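Local coordinates for protein probable histone-lysine N-methyltransferase, H3 lysine-9 specific SUVH9 (Arabidopsis thaliana, PDB 4NJ5) that contributes to gene silencing, probably by binding methylated DNA and recruiting RNA polymerase V to chromatin, and is reported to lack methyltransferase activity, at residues Arg20-Ser25 and Leu427-Ala432; His96-Pro99 and Ile103-Leu106; Phe253-Gly258 and Val262-Phe267; Ile322-Asn327 and Pro335-Cys340. One frame throughout, in Å; residues are numbered along the deposited sequence.

Contact 1: Arg20-Ser25 and Leu427-Ala432; sequences RMIYDS and LSQVLA
Ile-22 and Ser-25, one helical turn apart on the long N-terminal helix 8-35, carry a loop of the SET region, 427-432, against the helix flank. The contact is apolar: every close approach between the two segments is made by carbon, and about 205 Å² is buried in all. Ile-22 works with both branches. Its CG1 arm lies beside the backbone N (chi1 -71°) and is extended beyond, which carries CD1 to Gln-429 CB at 3.8 Å; the two side chains cross at about a right angle. The other branch, CG2, meets Val-430 CG2 at 3.9 Å, where the two side chains run antiparallel alongside each other. One turn further on, Leu-427 lays its CD2 methyl against Ser-25, 3.6 Å from Ser-25 C. Phe-29 and Leu-26 of the same helix extend this apolar surface, touching Leu-427 and Val-430 respectively, and Met-57 of helix 46-60 also reaches Val-430.

Among the polar bonds, Ser-25 OG to Gly-425 N links the helix to the residues leading into 427-432. Others are internal to each segment. Leu-427 O accepts from both Val-430 N and Leu-431 N, which curls the loop; Val-430 starts toward the helix and Leu-427 reaches it with its CD2 end. Within the helix, Ser-25 OG gives a 2.8 Å bond to Met-21 O, tilted 32° from the carbonyl plane and on the face opposite that used by Ser-25 N.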
loop_
_atom_site.group_PDB
_atom_site.type_symbol
_atom_site.label_atom_id
_atom_site.label_comp_id
_atom_site.label_asym_id
_atom_site.label_seq_id
_atom_site.Cartn_x
_atom_site.Cartn_y
_atom_site.Cartn_z
ATOM N N ARG A 20 2.093 -9.989 -5.647
ATOM C CA ARG A 20 2.491 -8.634 -5.286
ATOM C C ARG A 20 3.519 -8.638 -4.158
ATOM O O ARG A 20 4.465 -7.836 -4.160
ATOM C CB ARG A 20 1.273 -7.772 -4.940
ATOM C CG ARG A 20 0.346 -7.540 -6.134
ATOM C CD ARG A 20 -0.539 -6.314 -5.953
ATOM N NE ARG A 20 0.229 -5.070 -5.973
ATOM C CZ ARG A 20 -0.316 -3.857 -6.028
ATOM N NH1 ARG A 20 -1.635 -3.722 -6.078
ATOM N NH2 ARG A 20 0.457 -2.780 -6.042
ATOM N N MET A 21 3.344 -9.555 -3.209
ATOM C CA MET A 21 4.317 -9.702 -2.128
ATOM C C MET A 21 5.705 -10.049 -2.667
ATOM O O MET A 21 6.720 -9.475 -2.239
ATOM C CB MET A 21 3.860 -10.762 -1.131
ATOM C CG MET A 21 3.225 -10.198 0.119
ATOM S SD MET A 21 3.066 -11.472 1.379
ATOM C CE MET A 21 1.811 -12.505 0.627
ATOM N N ILE A 22 5.742 -10.983 -3.614
ATOM C CA ILE A 22 6.997 -11.337 -4.266
ATOM C C ILE A 22 7.605 -10.139 -4.989
ATOM O O ILE A 22 8.789 -9.839 -4.817
ATOM C CB ILE A 22 6.822 -12.497 -5.261
ATOM C CG1 ILE A 22 6.573 -13.809 -4.514
ATOM C CG2 ILE A 22 8.051 -12.629 -6.149
ATOM C CD1 ILE A 22 6.486 -15.020 -5.423
ATOM N N TYR A 23 6.794 -9.448 -5.786
ATOM C CA TYR A 23 7.291 -8.306 -6.552
ATOM C C TYR A 23 7.925 -7.231 -5.661
ATOM O O TYR A 23 9.087 -6.853 -5.856
ATOM C CB TYR A 23 6.185 -7.704 -7.425
ATOM C CG TYR A 23 6.644 -6.515 -8.240
ATOM C CD1 TYR A 23 7.355 -6.689 -9.422
ATOM C CD2 TYR A 23 6.366 -5.221 -7.828
ATOM C CE1 TYR A 23 7.777 -5.606 -10.167
ATOM C CE2 TYR A 23 6.787 -4.131 -8.566
ATOM C CZ TYR A 23 7.491 -4.328 -9.733
ATOM O OH TYR A 23 7.907 -3.243 -10.465
ATOM N N ASP A 24 7.169 -6.755 -4.675
ATOM C CA ASP A 24 7.677 -5.709 -3.790
ATOM C C ASP A 24 8.877 -6.155 -2.944
ATOM O O ASP A 24 9.811 -5.369 -2.720
ATOM C CB ASP A 24 6.556 -5.134 -2.915
ATOM C CG ASP A 24 5.679 -4.148 -3.670
ATOM O OD1 ASP A 24 6.224 -3.369 -4.481
ATOM O OD2 ASP A 24 4.446 -4.152 -3.457
ATOM N N SER A 25 8.866 -7.409 -2.490
ATOM C CA SER A 25 10.023 -7.937 -1.767
ATOM C C SER A 25 11.273 -7.940 -2.644
ATOM O O SER A 25 12.358 -7.557 -2.197
ATOM C CB SER A 25 9.751 -9.348 -1.248
ATOM O OG SER A 25 8.692 -9.338 -0.313
ATOM N N LEU A 427 11.958 -14.492 -0.990
ATOM C CA LEU A 427 12.393 -14.404 -2.376
ATOM C C LEU A 427 12.728 -15.780 -2.929
ATOM O O LEU A 427 13.396 -15.896 -3.959
ATOM C CB LEU A 427 13.633 -13.517 -2.473
ATOM C CG LEU A 427 13.499 -12.113 -1.889
ATOM C CD1 LEU A 427 14.855 -11.435 -1.850
ATOM C CD2 LEU A 427 12.514 -11.312 -2.711
ATOM N N SER A 428 12.270 -16.820 -2.239
ATOM C CA SER A 428 12.634 -18.187 -2.601
ATOM C C SER A 428 12.044 -18.638 -3.939
ATOM O O SER A 428 12.505 -19.622 -4.514
ATOM C CB SER A 428 12.242 -19.168 -1.493
ATOM O OG SER A 428 10.842 -19.396 -1.494
ATOM N N GLN A 429 11.028 -17.929 -4.427
ATOM C CA GLN A 429 10.420 -18.266 -5.712
ATOM C C GLN A 429 11.135 -17.576 -6.870
ATOM O O GLN A 429 10.903 -17.900 -8.034
ATOM C CB GLN A 429 8.921 -17.936 -5.721
ATOM C CG GLN A 429 8.082 -18.674 -4.689
ATOM C CD GLN A 429 6.698 -19.051 -5.199
ATOM O OE1 GLN A 429 6.514 -19.312 -6.387
ATOM N NE2 GLN A 429 5.719 -19.085 -4.295
ATOM N N VAL A 430 12.003 -16.628 -6.533
ATOM C CA VAL A 430 12.779 -15.894 -7.526
ATOM C C VAL A 430 14.254 -16.296 -7.454
ATOM O O VAL A 430 14.904 -16.526 -8.479
ATOM C CB VAL A 430 12.635 -14.366 -7.332
ATOM C CG1 VAL A 430 13.802 -13.613 -7.951
ATOM C CG2 VAL A 430 11.301 -13.882 -7.891
ATOM N N LEU A 431 14.772 -16.399 -6.233
ATOM C CA LEU A 431 16.166 -16.784 -6.002
ATOM C C LEU A 431 16.262 -18.160 -5.338
ATOM O O LEU A 431 15.842 -18.339 -4.194
ATOM C CB LEU A 431 16.867 -15.734 -5.137
ATOM C CG LEU A 431 16.787 -14.296 -5.653
ATOM C CD1 LEU A 431 17.279 -13.317 -4.604
ATOM C CD2 LEU A 431 17.582 -14.147 -6.941
ATOM N N ALA A 432 16.823 -19.123 -6.062
ATOM C CA ALA A 432 16.929 -20.498 -5.580
ATOM C C ALA A 432 17.771 -20.621 -4.310
ATOM O O ALA A 432 17.502 -21.467 -3.456
ATOM C CB ALA A 432 17.492 -21.399 -6.676
#

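Contact 2: His96-Pro99 and Ile103-Leu106; sequences HGHP and IDFL
Asp-104 gathers the polar bonds between the two segments, one from each carboxylate oxygen. OD2 accepts from the backbone of Gly-97, with Gly-97 N to Asp-104 OD2 at 2.7 Å and an N-H...O angle of 151°. OD1 accepts from the imidazole of His-98, with His-98 ND1 to Asp-104 OD1 at 2.9 Å and a similar angle. Each donor stands well above the carboxylate plane, 59° out of it, whereas OD1 lies close to the plane of the His-98 ring, so the ring uses its N-H edge-on. The geometry is consistent with a proton on ND1. A salt bridge from Lys-69 also reaches OD1, and the added positive charge would be expected to favour the ionised carboxylate.

These bonds tie the loop after helix 87-92 to strand 103-106, an edge of the mixed sheet in the SRA domain, where Asp-104 pairs through its backbone with Thr-119 and Ser-120 of strand 117-124.

The second kind of interaction is CH-pi. With its CG anti to the backbone N (chi1 -170°), Asp-104 swings its carboxylate toward Gly-97 and His-98 while CB sits over the His-96 ring. CB is 3.7 Å from the ring centroid of His-96 and nearly on the ring normal. The polar end of that imidazole is engaged differently: His-96 NE2 is hydrogen-bonded to Gly-102 O, which holds the ring beneath Asp-104 CB.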
loop_
_atom_site.group_PDB
_atom_site.type_symbol
_atom_site.label_atom_id
_atom_site.label_comp_id
_atom_site.label_asym_id
_atom_site.label_seq_id
_atom_site.Cartn_x
_atom_site.Cartn_y
_atom_site.Cartn_z
ATOM N N HIS A 96 -1.282 -4.605 -18.271
ATOM C CA HIS A 96 -0.794 -3.863 -19.422
ATOM C C HIS A 96 0.635 -4.294 -19.699
ATOM O O HIS A 96 1.498 -4.189 -18.827
ATOM C CB HIS A 96 -0.849 -2.363 -19.135
ATOM C CG HIS A 96 -0.735 -1.505 -20.353
ATOM N ND1 HIS A 96 0.475 -1.213 -20.952
ATOM C CD2 HIS A 96 -1.674 -0.860 -21.085
ATOM C CE1 HIS A 96 0.273 -0.436 -21.994
ATOM N NE2 HIS A 96 -1.026 -0.204 -22.099
ATOM N N GLY A 97 0.883 -4.779 -20.913
ATOM C CA GLY A 97 2.162 -5.375 -21.249
ATOM C C GLY A 97 3.186 -4.467 -21.904
ATOM O O GLY A 97 4.305 -4.903 -22.167
ATOM N N HIS A 98 2.823 -3.218 -22.178
ATOM C CA HIS A 98 3.776 -2.276 -22.775
ATOM C C HIS A 98 4.008 -1.028 -21.913
ATOM O O HIS A 98 3.272 -0.047 -22.016
ATOM C CB HIS A 98 3.362 -1.893 -24.199
ATOM C CG HIS A 98 3.635 -2.959 -25.215
ATOM N ND1 HIS A 98 2.762 -3.997 -25.459
ATOM C CD2 HIS A 98 4.688 -3.150 -26.046
ATOM C CE1 HIS A 98 3.264 -4.781 -26.398
ATOM N NE2 HIS A 98 4.432 -4.289 -26.770
ATOM N N PRO A 99 5.055 -1.067 -21.072
ATOM C CA PRO A 99 5.365 -0.059 -20.047
ATOM C C PRO A 99 5.680 1.359 -20.552
ATOM O O PRO A 99 5.706 2.277 -19.736
ATOM C CB PRO A 99 6.583 -0.655 -19.326
ATOM C CG PRO A 99 7.186 -1.594 -20.308
ATOM C CD PRO A 99 6.033 -2.166 -21.071
ATOM N N ILE A 103 -1.197 2.102 -25.632
ATOM C CA ILE A 103 -2.034 0.992 -26.062
ATOM C C ILE A 103 -1.306 -0.343 -25.991
ATOM O O ILE A 103 -0.229 -0.503 -26.567
ATOM C CB ILE A 103 -2.521 1.188 -27.509
ATOM C CG1 ILE A 103 -3.211 2.545 -27.663
ATOM C CG2 ILE A 103 -3.442 0.043 -27.925
ATOM C CD1 ILE A 103 -3.241 3.046 -29.089
ATOM N N ASP A 104 -1.898 -1.298 -25.284
ATOM C CA ASP A 104 -1.451 -2.681 -25.367
ATOM C C ASP A 104 -2.476 -3.480 -26.176
ATOM O O ASP A 104 -3.685 -3.235 -26.082
ATOM C CB ASP A 104 -1.267 -3.281 -23.974
ATOM C CG ASP A 104 -0.579 -4.631 -24.013
ATOM O OD1 ASP A 104 0.039 -4.943 -25.052
ATOM O OD2 ASP A 104 -0.645 -5.375 -23.009
ATOM N N PHE A 105 -2.002 -4.430 -26.975
ATOM C CA PHE A 105 -2.906 -5.174 -27.847
ATOM C C PHE A 105 -2.495 -6.626 -28.100
ATOM O O PHE A 105 -1.342 -7.010 -27.909
ATOM C CB PHE A 105 -3.109 -4.439 -29.174
ATOM C CG PHE A 105 -1.837 -4.176 -29.925
ATOM C CD1 PHE A 105 -1.390 -5.069 -30.882
ATOM C CD2 PHE A 105 -1.090 -3.036 -29.678
ATOM C CE1 PHE A 105 -0.221 -4.833 -31.578
ATOM C CE2 PHE A 105 0.084 -2.795 -30.371
ATOM C CZ PHE A 105 0.518 -3.694 -31.322
ATOM N N LEU A 106 -3.431 -7.457 -28.481
ATOM C CA LEU A 106 -3.182 -8.863 -28.683
ATOM C C LEU A 106 -3.390 -9.228 -30.142
ATOM O O LEU A 106 -4.432 -9.049 -30.673
ATOM C CB LEU A 106 -4.171 -9.600 -27.778
ATOM C CG LEU A 106 -4.399 -11.073 -27.850
ATOM C CD1 LEU A 106 -3.183 -11.755 -27.318
ATOM C CD2 LEU A 106 -5.611 -11.456 -27.074
#

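Contact 3: Phe253-Gly258 and Val262-Phe267; sequences FDISNG and VPVYLF
Phe-253 turns a ring edge onto the face of Tyr-265, a T-shaped pair with planes 71° apart and centroids of the two rings 4.9 Å from each other. Phe-253 CD1 makes the touch, standing over the centre of the Tyr-265 ring and 3.6 Å from Tyr-265 CE1. Tyr-250 adds its own ring to both, and Tyr-265 OH is bonded to Leu-238 O, which restrains that ring.

Beside it the loop crosses strand 264-267. Ile-255 N donates to Val-264 O at 3.1 Å, in the carbonyl plane, and Asp-254 CA adds a CA-H...O contact to the same oxygen. In return Val-264 N donates to Asp-254 OD1 at 3.0 Å, from 44° out of the carboxylate plane. Both backbone groups of Val-264 are therefore taken up by the loop. Ile-255 holds CG1 between its backbone N and carbonyl carbon (chi1 63°), which sends CG1 to Val-264 CG1 at 3.8 Å and CG2 to Leu-266 CB at 3.6 Å. Ser-256 CB meets the other Val-264 methyl, CG2.

The segments belong to the connection between antiparallel strands 250-252 and 264-267 of a four-stranded sheet, which continues into strand 363-367. Asp-254 organises the turn itself: Ser-256 OG donates to OD1 on its syn side, and Gly-258 N reaches OD2 at 2.6 Å. Three N-H and O-H donors on one carboxylate would favour its ionised form and lock the turn to the strand.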
loop_
_atom_site.group_PDB
_atom_site.type_symbol
_atom_site.label_atom_id
_atom_site.label_comp_id
_atom_site.label_asym_id
_atom_site.label_seq_id
_atom_site.Cartn_x
_atom_site.Cartn_y
_atom_site.Cartn_z
ATOM N N PHE A 253 -11.928 17.534 13.404
ATOM C CA PHE A 253 -10.860 17.264 12.442
ATOM C C PHE A 253 -9.545 16.817 13.080
ATOM O O PHE A 253 -8.570 16.541 12.380
ATOM C CB PHE A 253 -10.634 18.462 11.517
ATOM C CG PHE A 253 -11.574 18.505 10.347
ATOM C CD1 PHE A 253 -11.564 17.491 9.403
ATOM C CD2 PHE A 253 -12.464 19.556 10.190
ATOM C CE1 PHE A 253 -12.428 17.522 8.324
ATOM C CE2 PHE A 253 -13.328 19.595 9.114
ATOM C CZ PHE A 253 -13.310 18.576 8.180
ATOM N N ASP A 254 -9.527 16.737 14.407
ATOM C CA ASP A 254 -8.361 16.240 15.130
ATOM C C ASP A 254 -8.734 15.794 16.544
ATOM O O ASP A 254 -8.767 16.614 17.462
ATOM C CB ASP A 254 -7.264 17.311 15.185
ATOM C CG ASP A 254 -5.955 16.773 15.726
ATOM O OD1 ASP A 254 -5.795 15.535 15.743
ATOM O OD2 ASP A 254 -5.088 17.583 16.122
ATOM N N ILE A 255 -9.028 14.504 16.713
ATOM C CA ILE A 255 -9.352 13.946 18.026
ATOM C C ILE A 255 -8.061 13.679 18.767
ATOM O O ILE A 255 -8.032 13.637 19.993
ATOM C CB ILE A 255 -10.150 12.639 17.923
ATOM C CG1 ILE A 255 -9.316 11.562 17.229
ATOM C CG2 ILE A 255 -11.450 12.872 17.203
ATOM C CD1 ILE A 255 -9.939 10.178 17.308
ATOM N N SER A 256 -6.985 13.499 18.010
ATOM C CA SER A 256 -5.649 13.493 18.588
ATOM C C SER A 256 -5.477 14.776 19.334
ATOM O O SER A 256 -4.766 14.868 20.313
ATOM C CB SER A 256 -4.601 13.372 17.501
ATOM O OG SER A 256 -3.810 14.531 17.464
ATOM N N ASN A 257 -6.120 15.799 18.811
ATOM C CA ASN A 257 -6.219 17.072 19.515
ATOM C C ASN A 257 -4.824 17.647 19.696
ATOM O O ASN A 257 -4.402 18.031 20.802
ATOM C CB ASN A 257 -6.961 16.903 20.867
ATOM C CG ASN A 257 -7.906 18.023 21.160
ATOM O OD1 ASN A 257 -9.125 17.886 20.995
ATOM N ND2 ASN A 257 -7.356 19.162 21.565
ATOM N N GLY A 258 -4.117 17.696 18.565
ATOM C CA GLY A 258 -2.755 18.215 18.488
ATOM C C GLY A 258 -1.701 17.355 19.186
ATOM O O GLY A 258 -0.510 17.729 19.246
ATOM N N VAL A 262 0.107 14.983 12.982
ATOM C CA VAL A 262 -0.890 15.128 11.931
ATOM C C VAL A 262 -2.279 15.008 12.556
ATOM O O VAL A 262 -2.451 14.316 13.560
ATOM C CB VAL A 262 -0.699 14.080 10.812
ATOM C CG1 VAL A 262 0.473 14.464 9.925
ATOM C CG2 VAL A 262 -0.500 12.692 11.403
ATOM N N PRO A 263 -3.271 15.705 11.982
ATOM C CA PRO A 263 -4.631 15.663 12.532
ATOM C C PRO A 263 -5.294 14.307 12.317
ATOM O O PRO A 263 -5.023 13.653 11.315
ATOM C CB PRO A 263 -5.365 16.747 11.733
ATOM C CG PRO A 263 -4.583 16.884 10.464
ATOM C CD PRO A 263 -3.156 16.637 10.845
ATOM N N VAL A 264 -6.137 13.886 13.258
ATOM C CA VAL A 264 -6.877 12.636 13.114
ATOM C C VAL A 264 -8.361 12.923 12.946
ATOM O O VAL A 264 -9.024 13.365 13.882
ATOM C CB VAL A 264 -6.676 11.699 14.320
ATOM C CG1 VAL A 264 -7.418 10.386 14.095
ATOM C CG2 VAL A 264 -5.197 11.442 14.550
ATOM N N TYR A 265 -8.879 12.666 11.751
ATOM C CA TYR A 265 -10.261 13.012 11.433
ATOM C C TYR A 265 -11.266 12.142 12.174
ATOM O O TYR A 265 -11.004 10.975 12.459
ATOM C CB TYR A 265 -10.528 12.873 9.935
ATOM C CG TYR A 265 -9.917 13.939 9.054
ATOM C CD1 TYR A 265 -8.986 14.848 9.546
ATOM C CD2 TYR A 265 -10.284 14.035 7.721
ATOM C CE1 TYR A 265 -8.438 15.818 8.723
ATOM C CE2 TYR A 265 -9.748 14.995 6.898
ATOM C CZ TYR A 265 -8.824 15.883 7.396
ATOM O OH TYR A 265 -8.298 16.835 6.557
ATOM N N LEU A 266 -12.426 12.718 12.470
ATOM C CA LEU A 266 -13.540 11.965 13.028
ATOM C C LEU A 266 -14.791 12.247 12.207
ATOM O O LEU A 266 -15.286 13.372 12.184
ATOM C CB LEU A 266 -13.777 12.342 14.489
ATOM C CG LEU A 266 -14.975 11.628 15.114
ATOM C CD1 LEU A 266 -14.719 10.131 15.166
ATOM C CD2 LEU A 266 -15.287 12.176 16.495
ATOM N N PHE A 267 -15.300 11.220 11.539
ATOM C CA PHE A 267 -16.388 11.391 10.586
ATOM C C PHE A 267 -17.574 10.497 10.917
ATOM O O PHE A 267 -17.404 9.337 11.274
ATOM C CB PHE A 267 -15.890 11.087 9.175
ATOM C CG PHE A 267 -16.912 11.334 8.109
ATOM C CD1 PHE A 267 -17.187 12.624 7.684
ATOM C CD2 PHE A 267 -17.592 10.278 7.522
ATOM C CE1 PHE A 267 -18.126 12.858 6.699
ATOM C CE2 PHE A 267 -18.531 10.505 6.535
ATOM C CZ PHE A 267 -18.798 11.798 6.123
#

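Contact 4: Ile322-Asn327 and Pro335-Cys340; sequences IAYDYN and PLIHEC. With ZN (zinc ion), chain B; ZN (zinc ion), chain C.
Tyr-324 and Glu-339 meet at about a right angle, the phenol ring and the carboxylate plane turned 73° apart. Contact is through the hydroxyl: Tyr-324 OH lies 2.8 Å from Glu-339 OE2 and donates to it in a bond that is weak by its geometry. Glu-339 reaches this point with CG beside the backbone N (chi1 -77°) and the chain extended beyond. Its OE2 has a further partner in Thr-355 OG1, so the carboxylate oxygen is shared between two hydroxyl-bearing residues in a buried setting.

Ile-337 comes in obliquely on the other flank of the hydroxyl. Its CG2 methyl, anti to the backbone N, is 3.4 Å from Tyr-324 OH and 3.6 Å from Ala-323 CB, and its CD1 also approaches both. The Ala-323 methyl stands above one face of the Tyr-324 ring, offset toward the rim. Ala-323 and Ile-337 thus put methyl groups beside the polar pair.

Cys-340 enters the triangular three-zinc cluster of the pre-SET domain. Its SG bridges two zinc ions, with Cys-340 SG 2.4 Å from each zinc. One of these ions is completed by Cys-302, Cys-314 and Cys-344, the other by Cys-308, Cys-346 and Cys-350. Glu-339 directly precedes this ligand, its side chain about 8 Å from those of Cys-314 and Cys-344.

Strand 337-338 is an edge strand of its four-stranded sheet within this chain and runs parallel to strand 469-475, with Ile-337 bonded through its backbone to Phe-473 and Leu-475; the 322-327 loop follows helix 313-317 and leans on helix 8-35 through Asp-325 and Tyr-326.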
loop_
_atom_site.group_PDB
_atom_site.type_symbol
_atom_site.label_atom_id
_atom_site.label_comp_id
_atom_site.label_asym_id
_atom_site.label_seq_id
_atom_site.Cartn_x
_atom_site.Cartn_y
_atom_site.Cartn_z
ATOM N N ILE A 322 19.031 -5.460 10.152
ATOM C CA ILE A 322 18.273 -4.260 10.474
ATOM C C ILE A 322 16.871 -4.384 9.888
ATOM O O ILE A 322 16.709 -4.690 8.710
ATOM C CB ILE A 322 18.956 -3.003 9.913
ATOM C CG1 ILE A 322 20.365 -2.856 10.487
ATOM C CG2 ILE A 322 18.137 -1.764 10.231
ATOM C CD1 ILE A 322 20.391 -2.415 11.935
ATOM N N ALA A 323 15.862 -4.149 10.720
ATOM C CA ALA A 323 14.469 -4.382 10.340
ATOM C C ALA A 323 14.010 -3.644 9.078
ATOM O O ALA A 323 13.154 -4.141 8.352
ATOM C CB ALA A 323 13.545 -4.060 11.502
ATOM N N TYR A 324 14.570 -2.468 8.815
ATOM C CA TYR A 324 14.041 -1.615 7.754
ATOM C C TYR A 324 15.050 -1.320 6.655
ATOM O O TYR A 324 16.259 -1.338 6.890
ATOM C CB TYR A 324 13.545 -0.289 8.335
ATOM C CG TYR A 324 12.835 -0.420 9.658
ATOM C CD1 TYR A 324 11.466 -0.640 9.718
ATOM C CD2 TYR A 324 13.533 -0.314 10.851
ATOM C CE1 TYR A 324 10.814 -0.752 10.932
ATOM C CE2 TYR A 324 12.893 -0.424 12.069
ATOM C CZ TYR A 324 11.533 -0.642 12.104
ATOM O OH TYR A 324 10.893 -0.755 13.320
ATOM N N ASP A 325 14.542 -1.039 5.456
ATOM C CA ASP A 325 15.389 -0.570 4.364
ATOM C C ASP A 325 15.653 0.927 4.525
ATOM O O ASP A 325 15.288 1.513 5.547
ATOM C CB ASP A 325 14.792 -0.910 2.981
ATOM C CG ASP A 325 13.458 -0.207 2.698
ATOM O OD1 ASP A 325 13.037 0.687 3.464
ATOM O OD2 ASP A 325 12.831 -0.547 1.670
ATOM N N TYR A 326 16.271 1.548 3.527
ATOM C CA TYR A 326 16.596 2.970 3.624
ATOM C C TYR A 326 15.413 3.893 3.334
ATOM O O TYR A 326 15.557 5.113 3.349
ATOM C CB TYR A 326 17.794 3.319 2.734
ATOM C CG TYR A 326 19.093 2.771 3.269
ATOM C CD1 TYR A 326 19.873 3.511 4.155
ATOM C CD2 TYR A 326 19.533 1.503 2.908
ATOM C CE1 TYR A 326 21.061 3.008 4.656
ATOM C CE2 TYR A 326 20.717 0.992 3.404
ATOM C CZ TYR A 326 21.477 1.747 4.277
ATOM O OH TYR A 326 22.657 1.237 4.767
ATOM N N ASN A 327 14.246 3.310 3.079
ATOM C CA ASN A 327 13.045 4.096 2.825
ATOM C C ASN A 327 12.088 4.012 4.014
ATOM O O ASN A 327 10.973 4.537 3.972
ATOM C CB ASN A 327 12.359 3.621 1.543
ATOM C CG ASN A 327 11.431 4.667 0.951
ATOM O OD1 ASN A 327 11.650 5.868 1.106
ATOM N ND2 ASN A 327 10.388 4.210 0.263
ATOM N N PRO A 335 10.193 -11.272 15.529
ATOM C CA PRO A 335 9.478 -11.300 16.814
ATOM C C PRO A 335 9.699 -10.043 17.655
ATOM O O PRO A 335 8.885 -9.722 18.523
ATOM C CB PRO A 335 10.085 -12.513 17.532
ATOM C CG PRO A 335 11.444 -12.666 16.931
ATOM C CD PRO A 335 11.304 -12.237 15.490
ATOM N N LEU A 336 10.795 -9.342 17.390
ATOM C CA LEU A 336 11.150 -8.158 18.156
ATOM C C LEU A 336 12.087 -7.260 17.357
ATOM O O LEU A 336 13.104 -7.713 16.834
ATOM C CB LEU A 336 11.811 -8.558 19.478
ATOM C CG LEU A 336 12.181 -7.433 20.444
ATOM C CD1 LEU A 336 10.938 -6.671 20.889
ATOM C CD2 LEU A 336 12.924 -8.000 21.638
ATOM N N ILE A 337 11.735 -5.985 17.265
ATOM C CA ILE A 337 12.580 -5.021 16.579
ATOM C C ILE A 337 13.285 -4.103 17.576
ATOM O O ILE A 337 12.641 -3.460 18.411
ATOM C CB ILE A 337 11.774 -4.168 15.582
ATOM C CG1 ILE A 337 11.076 -5.066 14.554
ATOM C CG2 ILE A 337 12.683 -3.161 14.894
ATOM C CD1 ILE A 337 10.226 -4.312 13.552
ATOM N N HIS A 338 14.612 -4.059 17.493
ATOM C CA HIS A 338 15.401 -3.133 18.298
ATOM C C HIS A 338 15.800 -1.922 17.459
ATOM O O HIS A 338 16.726 -1.995 16.647
ATOM C CB HIS A 338 16.660 -3.815 18.843
ATOM C CG HIS A 338 16.384 -4.986 19.736
ATOM N ND1 HIS A 338 16.274 -4.868 21.103
ATOM C CD2 HIS A 338 16.208 -6.299 19.453
ATOM C CE1 HIS A 338 16.036 -6.059 21.629
ATOM N NE2 HIS A 338 15.993 -6.942 20.650
ATOM N N GLU A 339 15.089 -0.815 17.645
ATOM C CA GLU A 339 15.450 0.431 16.980
ATOM C C GLU A 339 16.560 1.121 17.757
ATOM O O GLU A 339 16.769 0.835 18.933
ATOM C CB GLU A 339 14.237 1.357 16.841
ATOM C CG GLU A 339 13.279 0.947 15.733
ATOM C CD GLU A 339 12.150 1.940 15.518
ATOM O OE1 GLU A 339 12.207 3.058 16.079
ATOM O OE2 GLU A 339 11.205 1.595 14.778
ATOM N N CYS A 340 17.277 2.022 17.098
ATOM C CA CYS A 340 18.295 2.806 17.780
ATOM C C CYS A 340 17.648 3.766 18.766
ATOM O O CYS A 340 16.554 4.273 18.523
ATOM C CB CYS A 340 19.140 3.574 16.774
ATOM S SG CYS A 340 20.020 2.510 15.625
HETATM ZN ZN ZN B . 21.841 1.876 16.995
HETATM ZN ZN ZN C . 21.120 3.746 13.885
#

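Contact 1 closes a loop of the chain that encloses the other three, joining the N-terminal helix to the SET region. Contact 4 is its nearer neighbour in space, with centres about 20 Å apart and nearest atoms about 7 Å, and helix 8-35 touches both. Contact 2, in the SRA domain, lies about 24 Å from contact 1 between centres and on the opposite side of the chain's centre from contacts 3 and 4. Contacts 3 and 4 share the pre-SET range, yet their centres are about 28 Å apart. Of the four, contact 4 alone includes a zinc ligand; contacts 1, 2 and 3 lie away from the cluster.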